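Local coordinates for versicolorin reductase (Brucella melitensis, PDB 4NIM), which probably catalyses an NAD(P)(H)-dependent oxidation or reduction, as expected of a short-chain dehydrogenase/reductase, at residues D73-E78 / F121-R126; D79-V84 / P128-Q133; A101-R106 / F117-A122. All coordinates share one frame; numbering follows the deposited sequence.

Contact 1 (D73-E78 / F121-R126); sequences DLENVE and FAVNTR
Arg126 reaches from its helix to the backbone of Glu75, where NH2 donates to Glu75 O at 2.6 Å. The acceptor lies in the guanidinium plane, but the N-H...O angle of 132° shows a bent bond. A bend at chi3 (72°) turns NE back toward the helix, and NE gives its hydrogen to a water. That water donates in turn to two carbonyl oxygens, Leu74 O and Ala122 O, which lie 4.0 Å apart and would probably repel each other without a donor between them. In the wider pi-type turn at 122-126, Arg126 N bonds to Phe121 O, so Ala122 O does not receive the usual i+4 N-H and takes the water instead. Val77 crosses the arginine chain at about a right angle, its CG2 lying 3.5 Å from Arg126 NE and also against CD, beside the nitrogens that bond to Glu75 O and the water.

On the other flank, the CG of Glu75 meets Val123 CG2 at 3.7 Å and Ala122 CB at 4.1 Å. The small alanine lets the two backbones come close, while the extended glutamate chain carries its carboxylate beyond the apolar patch.

In this Rossmann-type fold the turn links strand 66-71 to helix 77-91 and sets the start of that helix against helix 114-142, whose far side packs on helix 164-183.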
loop_
_atom_site.group_PDB
_atom_site.type_symbol
_atom_site.label_atom_id
_atom_site.label_comp_id
_atom_site.label_asym_id
_atom_site.label_seq_id
_atom_site.Cartn_x
_atom_site.Cartn_y
_atom_site.Cartn_z
ATOM N N ASP A 73 3.961 1.655 14.896
ATOM C CA ASP A 73 4.637 0.407 14.564
ATOM C C ASP A 73 3.548 -0.466 13.925
ATOM O O ASP A 73 2.611 -0.891 14.613
ATOM C CB ASP A 73 5.165 -0.229 15.851
ATOM C CG ASP A 73 5.729 -1.629 15.634
ATOM O OD1 ASP A 73 5.877 -2.095 14.481
ATOM O OD2 ASP A 73 6.015 -2.245 16.670
ATOM N N LEU A 74 3.618 -0.667 12.613
ATOM C CA LEU A 74 2.545 -1.389 11.923
ATOM C C LEU A 74 2.432 -2.863 12.341
ATOM O O LEU A 74 1.417 -3.516 12.060
ATOM C CB LEU A 74 2.690 -1.287 10.398
ATOM C CG LEU A 74 2.429 0.053 9.755
ATOM C CD1 LEU A 74 2.700 -0.052 8.252
ATOM C CD2 LEU A 74 1.005 0.525 10.035
ATOM N N GLU A 75 3.417 -3.360 13.068
ATOM C CA GLU A 75 3.313 -4.758 13.630
ATOM C C GLU A 75 2.277 -4.818 14.721
ATOM O O GLU A 75 1.803 -5.887 15.089
ATOM C CB GLU A 75 4.641 -5.226 14.190
ATOM C CG GLU A 75 5.708 -5.328 13.123
ATOM C CD GLU A 75 7.058 -5.748 13.688
ATOM O OE1 GLU A 75 7.102 -6.619 14.608
ATOM O OE2 GLU A 75 8.070 -5.202 13.197
ATOM N N ASN A 76 1.947 -3.660 15.268
ATOM C CA ASN A 76 0.967 -3.581 16.332
ATOM C C ASN A 76 -0.408 -3.246 15.731
ATOM O O ASN A 76 -0.631 -2.126 15.222
ATOM C CB ASN A 76 1.413 -2.551 17.373
ATOM C CG ASN A 76 0.434 -2.387 18.536
ATOM O OD1 ASN A 76 -0.749 -2.677 18.439
ATOM N ND2 ASN A 76 0.937 -1.857 19.641
ATOM N N VAL A 77 -1.328 -4.196 15.829
ATOM C CA VAL A 77 -2.656 -4.028 15.242
ATOM C C VAL A 77 -3.413 -2.790 15.801
ATOM O O VAL A 77 -4.154 -2.132 15.088
ATOM C CB VAL A 77 -3.483 -5.321 15.350
ATOM C CG1 VAL A 77 -4.915 -5.131 14.845
ATOM C CG2 VAL A 77 -2.827 -6.421 14.513
ATOM N N GLU A 78 -3.192 -2.442 17.065
ATOM C CA GLU A 78 -3.853 -1.263 17.650
ATOM C C GLU A 78 -3.358 0.042 16.999
ATOM O O GLU A 78 -4.109 1.006 16.885
ATOM C CB GLU A 78 -3.642 -1.245 19.193
ATOM C CG GLU A 78 -4.835 -0.693 19.963
ATOM C CD GLU A 78 -4.586 -0.598 21.479
ATOM O OE1 GLU A 78 -3.862 -1.470 22.052
ATOM O OE2 GLU A 78 -5.097 0.364 22.103
ATOM N N PHE A 121 4.919 -10.981 7.704
ATOM C CA PHE A 121 3.444 -11.143 7.630
ATOM C C PHE A 121 2.706 -10.051 8.391
ATOM O O PHE A 121 1.642 -9.617 7.964
ATOM C CB PHE A 121 3.008 -12.543 8.054
ATOM C CG PHE A 121 3.127 -13.527 6.965
ATOM C CD1 PHE A 121 4.361 -14.033 6.609
ATOM C CD2 PHE A 121 2.035 -13.857 6.205
ATOM C CE1 PHE A 121 4.480 -14.871 5.526
ATOM C CE2 PHE A 121 2.142 -14.709 5.127
ATOM C CZ PHE A 121 3.385 -15.210 4.789
ATOM N N ALA A 122 3.265 -9.601 9.522
ATOM C CA ALA A 122 2.643 -8.588 10.306
ATOM C C ALA A 122 2.530 -7.266 9.519
ATOM O O ALA A 122 1.472 -6.619 9.550
ATOM C CB ALA A 122 3.405 -8.346 11.609
ATOM N N VAL A 123 3.590 -6.872 8.819
ATOM C CA VAL A 123 3.599 -5.566 8.142
ATOM C C VAL A 123 2.995 -5.716 6.743
ATOM O O VAL A 123 2.259 -4.862 6.316
ATOM C CB VAL A 123 5.015 -4.941 8.041
ATOM C CG1 VAL A 123 5.003 -3.636 7.229
ATOM C CG2 VAL A 123 5.582 -4.692 9.442
ATOM N N ASN A 124 3.295 -6.819 6.052
ATOM C CA ASN A 124 2.934 -6.924 4.625
ATOM C C ASN A 124 1.505 -7.462 4.382
ATOM O O ASN A 124 0.948 -7.245 3.291
ATOM C CB ASN A 124 3.924 -7.745 3.848
ATOM C CG ASN A 124 5.291 -7.122 3.813
ATOM O OD1 ASN A 124 5.445 -5.915 4.025
ATOM N ND2 ASN A 124 6.264 -7.901 3.466
ATOM N N THR A 125 0.917 -8.102 5.391
ATOM C CA THR A 125 -0.339 -8.811 5.222
ATOM C C THR A 125 -1.321 -8.449 6.308
ATOM O O THR A 125 -2.464 -8.101 6.007
ATOM C CB THR A 125 -0.122 -10.381 5.204
ATOM O OG1 THR A 125 0.993 -10.740 4.343
ATOM C CG2 THR A 125 -1.347 -11.022 4.701
ATOM N N ARG A 126 -0.926 -8.585 7.580
ATOM C CA ARG A 126 -1.838 -8.310 8.698
ATOM C C ARG A 126 -2.188 -6.789 8.797
ATOM O O ARG A 126 -3.349 -6.409 9.039
ATOM C CB ARG A 126 -1.224 -8.792 10.013
ATOM C CG ARG A 126 -2.213 -8.797 11.163
ATOM C CD ARG A 126 -1.648 -9.475 12.386
ATOM N NE ARG A 126 -0.629 -8.686 13.038
ATOM C CZ ARG A 126 0.214 -9.155 13.950
ATOM N NH1 ARG A 126 0.169 -10.433 14.307
ATOM N NH2 ARG A 126 1.132 -8.370 14.486
HETATM O O HOH W 1 0.167 -6.141 11.915
#

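Contact 2 (D79-V84 / P128-Q133); sequences DCRRIV and PFFLIQ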
loop_
_atom_site.group_PDB
_atom_site.type_symbol
_atom_site.label_atom_id
_atom_site.label_comp_id
_atom_site.label_asym_id
_atom_site.label_seq_id
_atom_site.Cartn_x
_atom_site.Cartn_y
_atom_site.Cartn_z
ATOM N N ASP A 79 -2.082 0.068 16.597
ATOM C CA ASP A 79 -1.504 1.186 15.859
ATOM C C ASP A 79 -2.167 1.287 14.478
ATOM O O ASP A 79 -2.531 2.387 14.011
ATOM C CB ASP A 79 0.010 1.045 15.714
ATOM C CG ASP A 79 0.769 1.452 16.948
ATOM O OD1 ASP A 79 0.149 1.829 17.981
ATOM O OD2 ASP A 79 2.016 1.462 16.871
ATOM N N CYS A 80 -2.379 0.150 13.852
ATOM C CA CYS A 80 -3.098 0.093 12.585
ATOM C C CYS A 80 -4.474 0.710 12.718
ATOM O O CYS A 80 -4.873 1.577 11.913
ATOM C CB CYS A 80 -3.219 -1.359 12.075
ATOM S SG CYS A 80 -1.594 -2.032 11.627
ATOM N N ARG A 81 -5.196 0.284 13.740
ATOM C CA ARG A 81 -6.514 0.851 13.995
ATOM C C ARG A 81 -6.479 2.363 14.270
ATOM O O ARG A 81 -7.367 3.070 13.795
ATOM C CB ARG A 81 -7.219 0.117 15.119
ATOM C CG ARG A 81 -7.484 -1.333 14.759
ATOM C CD ARG A 81 -7.964 -2.077 15.980
ATOM N NE ARG A 81 -8.546 -3.326 15.561
ATOM C CZ ARG A 81 -8.602 -4.422 16.280
ATOM N NH1 ARG A 81 -8.051 -4.463 17.494
ATOM N NH2 ARG A 81 -9.192 -5.495 15.748
ATOM N N ARG A 82 -5.473 2.820 15.018
ATOM C CA ARG A 82 -5.355 4.248 15.355
ATOM C C ARG A 82 -5.159 5.133 14.125
ATOM O O ARG A 82 -5.636 6.286 14.098
ATOM C CB ARG A 82 -4.237 4.492 16.374
ATOM C CG ARG A 82 -4.294 5.874 17.021
ATOM C CD ARG A 82 -3.570 5.913 18.364
ATOM N NE ARG A 82 -2.166 5.552 18.236
ATOM C CZ ARG A 82 -1.664 4.382 18.612
ATOM N NH1 ARG A 82 -2.447 3.457 19.158
ATOM N NH2 ARG A 82 -0.374 4.139 18.429
ATOM N N ILE A 83 -4.487 4.613 13.091
ATOM C CA ILE A 83 -4.281 5.388 11.881
ATOM C C ILE A 83 -5.595 5.828 11.263
ATOM O O ILE A 83 -5.837 7.032 10.948
ATOM C CB ILE A 83 -3.464 4.599 10.857
ATOM C CG1 ILE A 83 -2.038 4.409 11.395
ATOM C CG2 ILE A 83 -3.427 5.331 9.536
ATOM C CD1 ILE A 83 -1.288 3.309 10.707
ATOM N N VAL A 84 -6.456 4.858 11.092
ATOM C CA VAL A 84 -7.751 5.105 10.488
ATOM C C VAL A 84 -8.641 5.911 11.453
ATOM O O VAL A 84 -9.322 6.868 11.004
ATOM C CB VAL A 84 -8.434 3.799 10.051
ATOM C CG1 VAL A 84 -9.849 4.075 9.562
ATOM C CG2 VAL A 84 -7.631 3.129 8.965
ATOM N N PRO A 128 -2.220 -4.468 6.355
ATOM C CA PRO A 128 -3.299 -4.199 5.393
ATOM C C PRO A 128 -4.639 -4.762 5.781
ATOM O O PRO A 128 -5.649 -4.091 5.605
ATOM C CB PRO A 128 -2.762 -4.806 4.109
ATOM C CG PRO A 128 -1.261 -4.574 4.227
ATOM C CD PRO A 128 -0.958 -4.800 5.665
ATOM N N PHE A 129 -4.687 -6.026 6.238
ATOM C CA PHE A 129 -5.952 -6.564 6.656
ATOM C C PHE A 129 -6.727 -5.651 7.631
ATOM O O PHE A 129 -7.913 -5.353 7.411
ATOM C CB PHE A 129 -5.750 -8.014 7.196
ATOM C CG PHE A 129 -7.022 -8.752 7.482
ATOM C CD1 PHE A 129 -7.776 -8.499 8.637
ATOM C CD2 PHE A 129 -7.437 -9.759 6.621
ATOM C CE1 PHE A 129 -8.959 -9.200 8.879
ATOM C CE2 PHE A 129 -8.602 -10.437 6.842
ATOM C CZ PHE A 129 -9.364 -10.196 7.977
ATOM N N PHE A 130 -6.083 -5.223 8.709
ATOM C CA PHE A 130 -6.763 -4.487 9.738
ATOM C C PHE A 130 -6.955 -2.996 9.364
ATOM O O PHE A 130 -7.960 -2.429 9.712
ATOM C CB PHE A 130 -6.117 -4.725 11.105
ATOM C CG PHE A 130 -6.445 -6.058 11.609
ATOM C CD1 PHE A 130 -7.719 -6.302 12.116
ATOM C CD2 PHE A 130 -5.603 -7.117 11.427
ATOM C CE1 PHE A 130 -8.089 -7.586 12.487
ATOM C CE2 PHE A 130 -5.981 -8.404 11.791
ATOM C CZ PHE A 130 -7.220 -8.624 12.347
ATOM N N LEU A 131 -6.092 -2.458 8.529
ATOM C CA LEU A 131 -6.337 -1.087 7.966
ATOM C C LEU A 131 -7.544 -1.116 7.031
ATOM O O LEU A 131 -8.398 -0.228 7.059
ATOM C CB LEU A 131 -5.111 -0.597 7.207
ATOM C CG LEU A 131 -3.933 -0.255 8.122
ATOM C CD1 LEU A 131 -2.640 -0.265 7.330
ATOM C CD2 LEU A 131 -4.187 1.110 8.709
ATOM N N ILE A 132 -7.641 -2.195 6.248
ATOM C CA ILE A 132 -8.764 -2.380 5.351
ATOM C C ILE A 132 -10.051 -2.544 6.163
ATOM O O ILE A 132 -11.067 -1.922 5.837
ATOM C CB ILE A 132 -8.545 -3.582 4.407
ATOM C CG1 ILE A 132 -7.499 -3.243 3.333
ATOM C CG2 ILE A 132 -9.839 -3.972 3.694
ATOM C CD1 ILE A 132 -6.913 -4.445 2.610
ATOM N N GLN A 133 -10.012 -3.413 7.175
ATOM C CA GLN A 133 -11.159 -3.590 8.086
ATOM C C GLN A 133 -11.679 -2.228 8.565
ATOM O O GLN A 133 -12.894 -1.959 8.513
ATOM C CB GLN A 133 -10.766 -4.466 9.255
ATOM C CG GLN A 133 -11.828 -4.665 10.332
ATOM C CD GLN A 133 -11.470 -5.809 11.242
ATOM O OE1 GLN A 133 -11.544 -6.998 10.857
ATOM N NE2 GLN A 133 -11.100 -5.488 12.447
#
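Leu131 pushes its CD2 branch into the hollow formed by Cys80, Ile83 and Val84 of the facing helix. Its CG stands anti to the carbonyl carbon (chi1 -71°), 4.2 Å from Cys80 CB, and from there CD2 comes within 3.3 Å of Cys80 O. The same methyl group lies 4.0 Å from Val84 CG2 and 4.2 Å from Ile83 CD1, both side chains crossing the leucine at a slant. Val84 has CG1 anti to the backbone N, which leaves CG2, beside that N, as the branch that also touches Leu131 O. Cysteine suits the point of closest backbone approach because its side chain is short, and the branched residues one turn later pack around the leucine.

The two segments belong to helices 77-91 and 114-142 on one face of the parallel sheet of a Rossmann-type fold. Their axes run in the same general sense, 34° apart and 8.7 Å from each other at closest approach, as expected for helices that each follow a strand of such a sheet. Leu131 also rests on Leu97 and Asn99 of strand 96-99, so it fills the angle between both helices and the sheet.

Toward the outer side the chemistry turns polar. The Arg81 chain is extended from CG to NE and runs beside Phe130 in the same direction, with the guanidinium and ring planes 85° apart and Arg81 NH2 4.0 Å from Phe130 CD1. Gln133 NE2 comes to the guanidinium edge, 3.8 Å from Arg81 NH2, and as both atoms are N-H donors no hydrogen bond forms between them.

Contact 3 (A101-R106 / F117-A122); sequences AGLTDR and FDRLFA
Leu103 and Asp105 project from the loop that follows strand 96-99 of the Rossmann-type fold, and both turn toward helix 114-142, the next helix in the chain. This is the connection from a strand to the following helix, and the loop folds back over the helix's early turns.

Along the loop, Leu103 makes the first contact. Its CG is anti to the carbonyl carbon (chi1 -84°), and Leu103 CD1 beyond it meets the helix backbone at Arg119 O, 3.5 Å away, and Arg119 CB at 3.7 Å. The two side chains cross at about a right angle, so the leucine packs on the base of the arginine while the charged end of Arg119 continues past it. The main chain of Leu103 takes part as well: its O lies 3.4 Å from Leu120 CD2, and its N donates to Asn124 OD1 one turn further along the helix. Leucine fits here because its branched end can lie on the Arg119 backbone and CB, and it also touches Val123.

Thr104 turns its side chain away from helix 114-142 and touches Tyr166 of helix 164-183, and Leu120 packs against the loop backbone. Its CD2 faces the backbone around Leu103 and Asp105, while Leu120 CD1 sits 3.6 Å from Asp105 O. The backbone N-H of Asp105 is buried without a partner, beside Leu120 CD2.

Asp105 then supplies the charged clasp that suits a surface position. Arg119 approaches side-on, with NE and NH2 both directed at OD2, which lies in the guanidinium plane. Arg119 NH2 meets Asp105 OD2 nearly head-on at 2.9 Å, whereas Arg119 NE reaches the same OD2 from above the carboxylate plane at 3.1 Å.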
loop_
_atom_site.group_PDB
_atom_site.type_symbol
_atom_site.label_atom_id
_atom_site.label_comp_id
_atom_site.label_asym_id
_atom_site.label_seq_id
_atom_site.Cartn_x
_atom_site.Cartn_y
_atom_site.Cartn_z
ATOM N N ALA A 101 3.130 0.820 2.852
ATOM C CA ALA A 101 4.184 0.368 3.728
ATOM C C ALA A 101 4.552 -1.076 3.349
ATOM O O ALA A 101 3.717 -1.775 2.860
ATOM C CB ALA A 101 3.712 0.381 5.156
ATOM N N GLY A 102 5.785 -1.487 3.582
ATOM C CA GLY A 102 6.139 -2.883 3.469
ATOM C C GLY A 102 7.493 -3.116 4.057
ATOM O O GLY A 102 8.273 -2.204 4.158
ATOM N N LEU A 103 7.770 -4.353 4.430
ATOM C CA LEU A 103 9.076 -4.727 4.855
ATOM C C LEU A 103 9.644 -5.649 3.803
ATOM O O LEU A 103 8.934 -6.467 3.232
ATOM C CB LEU A 103 9.018 -5.552 6.135
ATOM C CG LEU A 103 8.926 -4.942 7.493
ATOM C CD1 LEU A 103 9.022 -6.092 8.523
ATOM C CD2 LEU A 103 10.032 -3.907 7.690
ATOM N N THR A 104 10.954 -5.581 3.619
ATOM C CA THR A 104 11.618 -6.431 2.657
ATOM C C THR A 104 12.761 -7.292 3.273
ATOM O O THR A 104 13.698 -7.660 2.571
ATOM C CB THR A 104 12.217 -5.563 1.541
ATOM O OG1 THR A 104 13.174 -4.699 2.142
ATOM C CG2 THR A 104 11.144 -4.739 0.837
ATOM N N ASP A 105 12.659 -7.622 4.556
ATOM C CA ASP A 105 13.594 -8.549 5.205
ATOM C C ASP A 105 13.775 -9.834 4.384
ATOM O O ASP A 105 12.809 -10.409 3.888
ATOM C CB ASP A 105 13.114 -8.976 6.607
ATOM C CG ASP A 105 13.083 -7.826 7.599
ATOM O OD1 ASP A 105 12.723 -6.711 7.178
ATOM O OD2 ASP A 105 13.443 -8.035 8.786
ATOM N N ARG A 106 15.033 -10.262 4.314
ATOM C CA ARG A 106 15.469 -11.396 3.523
ATOM C C ARG A 106 15.631 -12.664 4.334
ATOM O O ARG A 106 15.882 -12.615 5.526
ATOM C CB ARG A 106 16.825 -11.050 2.871
ATOM C CG ARG A 106 16.680 -9.932 1.839
ATOM C CD ARG A 106 17.976 -9.226 1.498
ATOM N NE ARG A 106 18.424 -8.592 2.739
ATOM C CZ ARG A 106 19.596 -8.781 3.360
ATOM N NH1 ARG A 106 20.555 -9.531 2.820
ATOM N NH2 ARG A 106 19.805 -8.182 4.535
ATOM N N PHE A 117 9.895 -14.144 9.857
ATOM C CA PHE A 117 8.640 -14.570 9.221
ATOM C C PHE A 117 7.439 -13.780 9.746
ATOM O O PHE A 117 6.623 -13.276 8.961
ATOM C CB PHE A 117 8.395 -16.087 9.467
ATOM C CG PHE A 117 7.090 -16.606 8.881
ATOM C CD1 PHE A 117 5.885 -16.448 9.575
ATOM C CD2 PHE A 117 7.060 -17.224 7.665
ATOM C CE1 PHE A 117 4.671 -16.865 9.045
ATOM C CE2 PHE A 117 5.844 -17.665 7.115
ATOM C CZ PHE A 117 4.647 -17.507 7.805
ATOM N N ASP A 118 7.342 -13.641 11.059
ATOM C CA ASP A 118 6.202 -12.987 11.686
ATOM C C ASP A 118 6.191 -11.465 11.382
ATOM O O ASP A 118 5.128 -10.897 11.166
ATOM C CB ASP A 118 6.242 -13.182 13.213
ATOM C CG ASP A 118 5.823 -14.579 13.634
ATOM O OD1 ASP A 118 5.282 -15.322 12.793
ATOM O OD2 ASP A 118 6.030 -14.905 14.823
ATOM N N ARG A 119 7.360 -10.820 11.382
ATOM C CA ARG A 119 7.430 -9.352 11.060
ATOM C C ARG A 119 6.945 -9.111 9.613
ATOM O O ARG A 119 6.244 -8.150 9.316
ATOM C CB ARG A 119 8.891 -8.829 11.072
ATOM C CG ARG A 119 9.512 -8.553 12.381
ATOM C CD ARG A 119 10.702 -7.583 12.236
ATOM N NE ARG A 119 11.883 -8.088 11.520
ATOM C CZ ARG A 119 12.722 -9.009 12.003
ATOM N NH1 ARG A 119 12.476 -9.618 13.162
ATOM N NH2 ARG A 119 13.767 -9.371 11.292
ATOM N N LEU A 120 7.442 -9.912 8.691
ATOM C CA LEU A 120 7.018 -9.802 7.296
ATOM C C LEU A 120 5.496 -9.931 7.153
ATOM O O LEU A 120 4.855 -9.060 6.557
ATOM C CB LEU A 120 7.706 -10.850 6.462
ATOM C CG LEU A 120 9.166 -10.480 6.119
ATOM C CD1 LEU A 120 9.904 -11.665 5.596
ATOM C CD2 LEU A 120 9.260 -9.365 5.073
ATOM N N PHE A 121 4.919 -10.981 7.704
ATOM C CA PHE A 121 3.444 -11.143 7.630
ATOM C C PHE A 121 2.706 -10.051 8.391
ATOM O O PHE A 121 1.642 -9.617 7.964
ATOM C CB PHE A 121 3.008 -12.543 8.054
ATOM C CG PHE A 121 3.127 -13.527 6.965
ATOM C CD1 PHE A 121 4.361 -14.033 6.609
ATOM C CD2 PHE A 121 2.035 -13.857 6.205
ATOM C CE1 PHE A 121 4.480 -14.871 5.526
ATOM C CE2 PHE A 121 2.142 -14.709 5.127
ATOM C CZ PHE A 121 3.385 -15.210 4.789
ATOM N N ALA A 122 3.265 -9.601 9.522
ATOM C CA ALA A 122 2.643 -8.588 10.306
ATOM C C ALA A 122 2.530 -7.266 9.519
ATOM O O ALA A 122 1.472 -6.619 9.550
ATOM C CB ALA A 122 3.405 -8.346 11.609
#

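How the contacts relate
All three contacts use helix 114-142, at successive levels. Contacts 1 and 2 join it to helix 77-91 and the turn before it, with centres about 9 Å apart; contact 3 joins its early part to the loop that precedes it. Contact 2 has the most buried residues and depends on apolar side chains, without a cross-segment hydrogen bond. Contact 1, partly buried, combines methyl packing with an arginine-carbonyl bond and a bridging water. Contact 3 is at the surface and adds a salt bridge. Packing of Leu74 on Ala101 ties contact 1 to contact 3, whereas Asp79 OD2, probably bonded to Asp73 N, ties it to contact 2.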